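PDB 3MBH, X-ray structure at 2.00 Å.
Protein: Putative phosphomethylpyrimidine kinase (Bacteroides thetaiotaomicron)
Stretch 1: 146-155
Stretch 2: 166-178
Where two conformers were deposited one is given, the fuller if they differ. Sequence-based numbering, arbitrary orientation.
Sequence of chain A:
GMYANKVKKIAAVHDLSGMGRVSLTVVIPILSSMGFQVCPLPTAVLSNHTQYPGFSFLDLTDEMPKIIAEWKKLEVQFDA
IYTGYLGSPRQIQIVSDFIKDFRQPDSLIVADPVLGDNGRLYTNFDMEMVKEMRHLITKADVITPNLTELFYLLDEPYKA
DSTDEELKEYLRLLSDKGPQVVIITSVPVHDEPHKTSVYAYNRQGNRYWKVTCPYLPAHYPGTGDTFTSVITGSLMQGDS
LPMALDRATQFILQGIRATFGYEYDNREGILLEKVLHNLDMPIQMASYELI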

# COMPACT_ATOMS: atom_id res chain seq x y z
N ASN A 146 17.92 -24.16 -16.18
CA ASN A 146 17.58 -23.65 -17.50
C ASN A 146 17.78 -24.75 -18.53
O ASN A 146 18.29 -25.81 -18.21
CB ASN A 146 18.34 -22.37 -17.86
CG ASN A 146 19.84 -22.53 -17.93
OD1 ASN A 146 20.36 -23.59 -18.34
ND2 ASN A 146 20.56 -21.46 -17.56
N LEU A 147 17.39 -24.49 -19.77
CA LEU A 147 17.43 -25.55 -20.78
C LEU A 147 18.86 -26.11 -20.98
O LEU A 147 19.08 -27.34 -21.12
CB LEU A 147 16.84 -25.05 -22.12
CG LEU A 147 16.57 -26.15 -23.12
CD1 LEU A 147 15.53 -27.08 -22.53
CD2 LEU A 147 16.14 -25.57 -24.44
N THR A 148 19.84 -25.21 -20.96
CA THR A 148 21.23 -25.60 -21.07
C THR A 148 21.63 -26.58 -19.97
O THR A 148 22.20 -27.64 -20.24
CB THR A 148 22.15 -24.38 -20.99
OG1 THR A 148 21.86 -23.48 -22.07
CG2 THR A 148 23.64 -24.79 -21.07
N GLU A 149 21.32 -26.20 -18.75
CA GLU A 149 21.64 -26.96 -17.56
C GLU A 149 20.89 -28.29 -17.58
O GLU A 149 21.44 -29.31 -17.16
CB GLU A 149 21.33 -26.14 -16.32
CG GLU A 149 22.25 -24.99 -16.17
CD GLU A 149 21.77 -23.88 -15.26
OE1 GLU A 149 20.56 -23.80 -14.90
OE2 GLU A 149 22.66 -23.09 -14.89
N LEU A 150 19.70 -28.30 -18.16
CA LEU A 150 18.94 -29.54 -18.26
C LEU A 150 19.70 -30.58 -19.06
O LEU A 150 19.78 -31.76 -18.68
CB LEU A 150 17.58 -29.33 -18.93
CG LEU A 150 16.90 -30.66 -19.37
CD1 LEU A 150 16.12 -31.22 -18.24
CD2 LEU A 150 16.08 -30.45 -20.52
N PHE A 151 20.21 -30.17 -20.21
CA PHE A 151 20.88 -31.15 -21.06
C PHE A 151 22.23 -31.57 -20.44
O PHE A 151 22.59 -32.74 -20.49
CB PHE A 151 21.00 -30.63 -22.48
CG PHE A 151 19.69 -30.62 -23.22
CD1 PHE A 151 19.08 -31.81 -23.57
CD2 PHE A 151 19.08 -29.45 -23.55
CE1 PHE A 151 17.88 -31.82 -24.22
CE2 PHE A 151 17.85 -29.45 -24.22
CZ PHE A 151 17.26 -30.62 -24.54
N TYR A 152 22.93 -30.65 -19.78
CA TYR A 152 24.15 -31.03 -19.02
C TYR A 152 23.82 -32.05 -17.91
O TYR A 152 24.50 -33.05 -17.77
CB TYR A 152 24.84 -29.80 -18.45
CG TYR A 152 25.74 -29.12 -19.47
CD1 TYR A 152 26.85 -29.79 -20.01
CD2 TYR A 152 25.49 -27.82 -19.90
CE1 TYR A 152 27.68 -29.15 -20.96
CE2 TYR A 152 26.28 -27.21 -20.85
CZ TYR A 152 27.36 -27.87 -21.37
OH TYR A 152 28.15 -27.21 -22.29
N LEU A 153 22.72 -31.84 -17.19
CA LEU A 153 22.33 -32.76 -16.13
C LEU A 153 21.93 -34.13 -16.68
O LEU A 153 22.30 -35.14 -16.09
CB LEU A 153 21.19 -32.21 -15.29
CG LEU A 153 21.56 -31.04 -14.40
CD1 LEU A 153 20.37 -30.30 -13.83
CD2 LEU A 153 22.51 -31.53 -13.30
N LEU A 154 21.22 -34.17 -17.81
CA LEU A 154 20.82 -35.43 -18.41
C LEU A 154 21.95 -36.09 -19.26
O LEU A 154 21.78 -37.20 -19.73
CB LEU A 154 19.58 -35.22 -19.26
CG LEU A 154 18.30 -34.87 -18.49
CD1 LEU A 154 17.15 -34.72 -19.44
CD2 LEU A 154 17.97 -35.93 -17.46
N ASP A 155 23.07 -35.39 -19.46
CA ASP A 155 24.18 -35.87 -20.26
C ASP A 155 23.67 -36.19 -21.66
O ASP A 155 23.84 -37.29 -22.14
CB ASP A 155 24.83 -37.11 -19.61
CG ASP A 155 26.23 -37.42 -20.17
OD1 ASP A 155 27.05 -36.48 -20.34
OD2 ASP A 155 26.53 -38.62 -20.38
N GLU A 166 8.33 -33.99 -25.23
CA GLU A 166 9.71 -34.28 -24.84
C GLU A 166 10.12 -33.54 -23.56
O GLU A 166 10.86 -34.09 -22.72
CB GLU A 166 10.70 -33.94 -25.98
CG GLU A 166 10.48 -34.71 -27.32
CD GLU A 166 11.35 -34.16 -28.45
OE1 GLU A 166 11.49 -32.93 -28.56
OE2 GLU A 166 11.94 -34.96 -29.20
N LEU A 167 9.65 -32.31 -23.40
CA LEU A 167 9.93 -31.59 -22.16
C LEU A 167 9.28 -32.27 -20.98
O LEU A 167 9.89 -32.34 -19.93
CB LEU A 167 9.54 -30.11 -22.25
CG LEU A 167 10.52 -29.44 -23.21
CD1 LEU A 167 9.83 -28.44 -24.07
CD2 LEU A 167 11.68 -28.80 -22.49
N LYS A 168 8.07 -32.82 -21.16
CA LYS A 168 7.43 -33.60 -20.08
C LYS A 168 8.28 -34.80 -19.66
O LYS A 168 8.45 -35.09 -18.46
CB LYS A 168 6.02 -34.05 -20.49
CG LYS A 168 5.00 -32.90 -20.51
CD LYS A 168 3.59 -33.30 -20.95
CE LYS A 168 2.76 -33.95 -19.84
NZ LYS A 168 1.36 -34.46 -20.29
N GLU A 169 8.83 -35.51 -20.65
CA GLU A 169 9.73 -36.64 -20.39
C GLU A 169 10.99 -36.16 -19.67
O GLU A 169 11.40 -36.79 -18.73
CB GLU A 169 10.09 -37.40 -21.68
CG GLU A 169 9.95 -38.97 -21.63
CD GLU A 169 10.75 -39.67 -20.48
OE1 GLU A 169 10.39 -39.44 -19.28
OE2 GLU A 169 11.71 -40.46 -20.77
N TYR A 170 11.59 -35.05 -20.07
CA TYR A 170 12.78 -34.59 -19.34
C TYR A 170 12.45 -34.28 -17.86
O TYR A 170 13.22 -34.57 -16.95
CB TYR A 170 13.38 -33.34 -19.96
CG TYR A 170 13.76 -33.39 -21.42
CD1 TYR A 170 14.46 -34.47 -21.96
CD2 TYR A 170 13.50 -32.30 -22.25
CE1 TYR A 170 14.84 -34.47 -23.32
CE2 TYR A 170 13.86 -32.31 -23.62
CZ TYR A 170 14.53 -33.39 -24.14
OH TYR A 170 14.89 -33.37 -25.49
N LEU A 171 11.30 -33.65 -17.64
CA LEU A 171 10.85 -33.28 -16.27
C LEU A 171 10.76 -34.54 -15.40
O LEU A 171 11.26 -34.59 -14.29
CB LEU A 171 9.52 -32.54 -16.33
CG LEU A 171 9.57 -31.08 -16.81
CD1 LEU A 171 8.20 -30.69 -17.18
CD2 LEU A 171 10.13 -30.09 -15.73
N ARG A 172 10.12 -35.56 -15.94
CA ARG A 172 9.95 -36.81 -15.24
C ARG A 172 11.31 -37.51 -14.97
O ARG A 172 11.49 -38.06 -13.88
CB ARG A 172 8.97 -37.67 -16.03
CG ARG A 172 8.75 -39.05 -15.50
CD ARG A 172 8.28 -39.00 -14.08
NE ARG A 172 7.78 -40.30 -13.67
CZ ARG A 172 7.14 -40.51 -12.52
NH1 ARG A 172 6.98 -39.51 -11.66
NH2 ARG A 172 6.71 -41.73 -12.23
N LEU A 173 12.24 -37.48 -15.94
CA LEU A 173 13.55 -38.15 -15.78
C LEU A 173 14.33 -37.49 -14.66
O LEU A 173 14.94 -38.16 -13.84
CB LEU A 173 14.42 -38.05 -17.03
CG LEU A 173 14.15 -38.91 -18.24
CD1 LEU A 173 15.20 -38.56 -19.31
CD2 LEU A 173 14.19 -40.44 -17.93
N LEU A 174 14.30 -36.15 -14.62
CA LEU A 174 14.91 -35.43 -13.55
C LEU A 174 14.21 -35.67 -12.20
O LEU A 174 14.88 -35.81 -11.17
CB LEU A 174 15.00 -33.93 -13.89
CG LEU A 174 16.06 -33.49 -14.93
CD1 LEU A 174 15.96 -31.96 -15.06
CD2 LEU A 174 17.46 -33.94 -14.56
N SER A 175 12.88 -35.76 -12.17
CA SER A 175 12.19 -36.02 -10.90
C SER A 175 12.50 -37.43 -10.37
O SER A 175 12.62 -37.64 -9.18
CB SER A 175 10.70 -35.90 -11.04
OG SER A 175 10.08 -36.19 -9.81
N ASP A 176 12.67 -38.37 -11.28
CA ASP A 176 13.08 -39.73 -10.89
C ASP A 176 14.41 -39.74 -10.14
O ASP A 176 14.65 -40.62 -9.35
CB ASP A 176 13.16 -40.61 -12.12
CG ASP A 176 11.77 -40.97 -12.67
OD1 ASP A 176 10.72 -40.75 -12.01
OD2 ASP A 176 11.73 -41.47 -13.79
N LYS A 177 15.24 -38.72 -10.33
CA LYS A 177 16.51 -38.69 -9.67
C LYS A 177 16.47 -38.22 -8.24
O LYS A 177 17.48 -38.31 -7.55
CB LYS A 177 17.49 -37.87 -10.50
CG LYS A 177 18.11 -38.75 -11.56
CD LYS A 177 18.52 -38.01 -12.79
CE LYS A 177 18.80 -39.08 -13.88
NZ LYS A 177 19.78 -38.60 -14.89
N GLY A 178 15.32 -37.71 -7.80
CA GLY A 178 15.17 -37.16 -6.45
C GLY A 178 14.05 -36.13 -6.31
O GLY A 178 13.15 -36.34 -5.55

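What holds the two helices together? Apolar side chains do nearly all the work: no hydrogen bond crosses between the stretches, and together they bury 420 Å² against each other. The axes approach to 11.1 Å and their N-to-C directions differ by 56°, so the helices run the same general way but cross obliquely. Leucines and two aromatic rings fill the gap, and Leu154, Tyr170 and Leu174 have the most surface covered.

How does Leu154 come to have the most surface covered? Its CA-to-CB bond points sideways, but with chi1 in m and chi2 in t the end of the side chain comes nearer to the other helix. There its methyls divide Tyr170 and Leu174 between them: Leu154 CD1 lies 3.7 Å from Tyr170 CD1, whereas Leu154 CD2 lies 3.6 Å from Leu174 CD2. The side chain also touches Leu173, most closely at Leu154 CD2 to Leu173 CB, 4.2 Å. It thus spans a full turn of the opposing helix, from Tyr170 to Leu174. Lys177 reaches the margin of this patch, with Lys177 NZ 4.1 Å from Leu154 CD2; at 4.4 Å from Leu153 O, the same nitrogen is too far for a hydrogen bond.

What surrounds the ring of Tyr170? Its CA-to-CB bond points toward the first helix, and three residues there gather round the ring. Leu150 CD2 approaches Tyr170 CD2 to 3.6 Å, complementing the contact from Leu154. Phe151 adds an edge-to-face aromatic pair, its edge directed at the tyrosine face, with centroids 5.2 Å apart and planes at 78°. Phe151 CE1 is 3.7 Å from Tyr170 CZ and 3.6 Å from Tyr170 OH, so the hydroxyl also sits close to the phenylalanine edge. That hydroxyl finds its hydrogen bond elsewhere in the structure, which lets the polar end of the tyrosine be satisfied while its ring packs among apolar groups.

Where does Leu174 fit, and how far does the packing extend? The CA-to-CB bond of Leu174 points toward the first helix, and the side chain packs against three of its leucines. Leu174 CD1 comes within 3.3 Å of Leu150 CD1, a tight approach for two methyl carbons, while Leu174 CD2 touches Leu154 and lies 4.2 Å from Leu153 CB. Leu150 therefore bridges Tyr170 and Leu174, just as Leu154 does one turn later. Toward the other end the contact thins: Leu147 CD1 and Leu167 CD2 are 4.2 Å apart. The backbones are farther apart there too. Leu154 CA lies 7.7 Å from Leu174 CA, but Leu147 CA lies 9.7 Å from Leu167 CA.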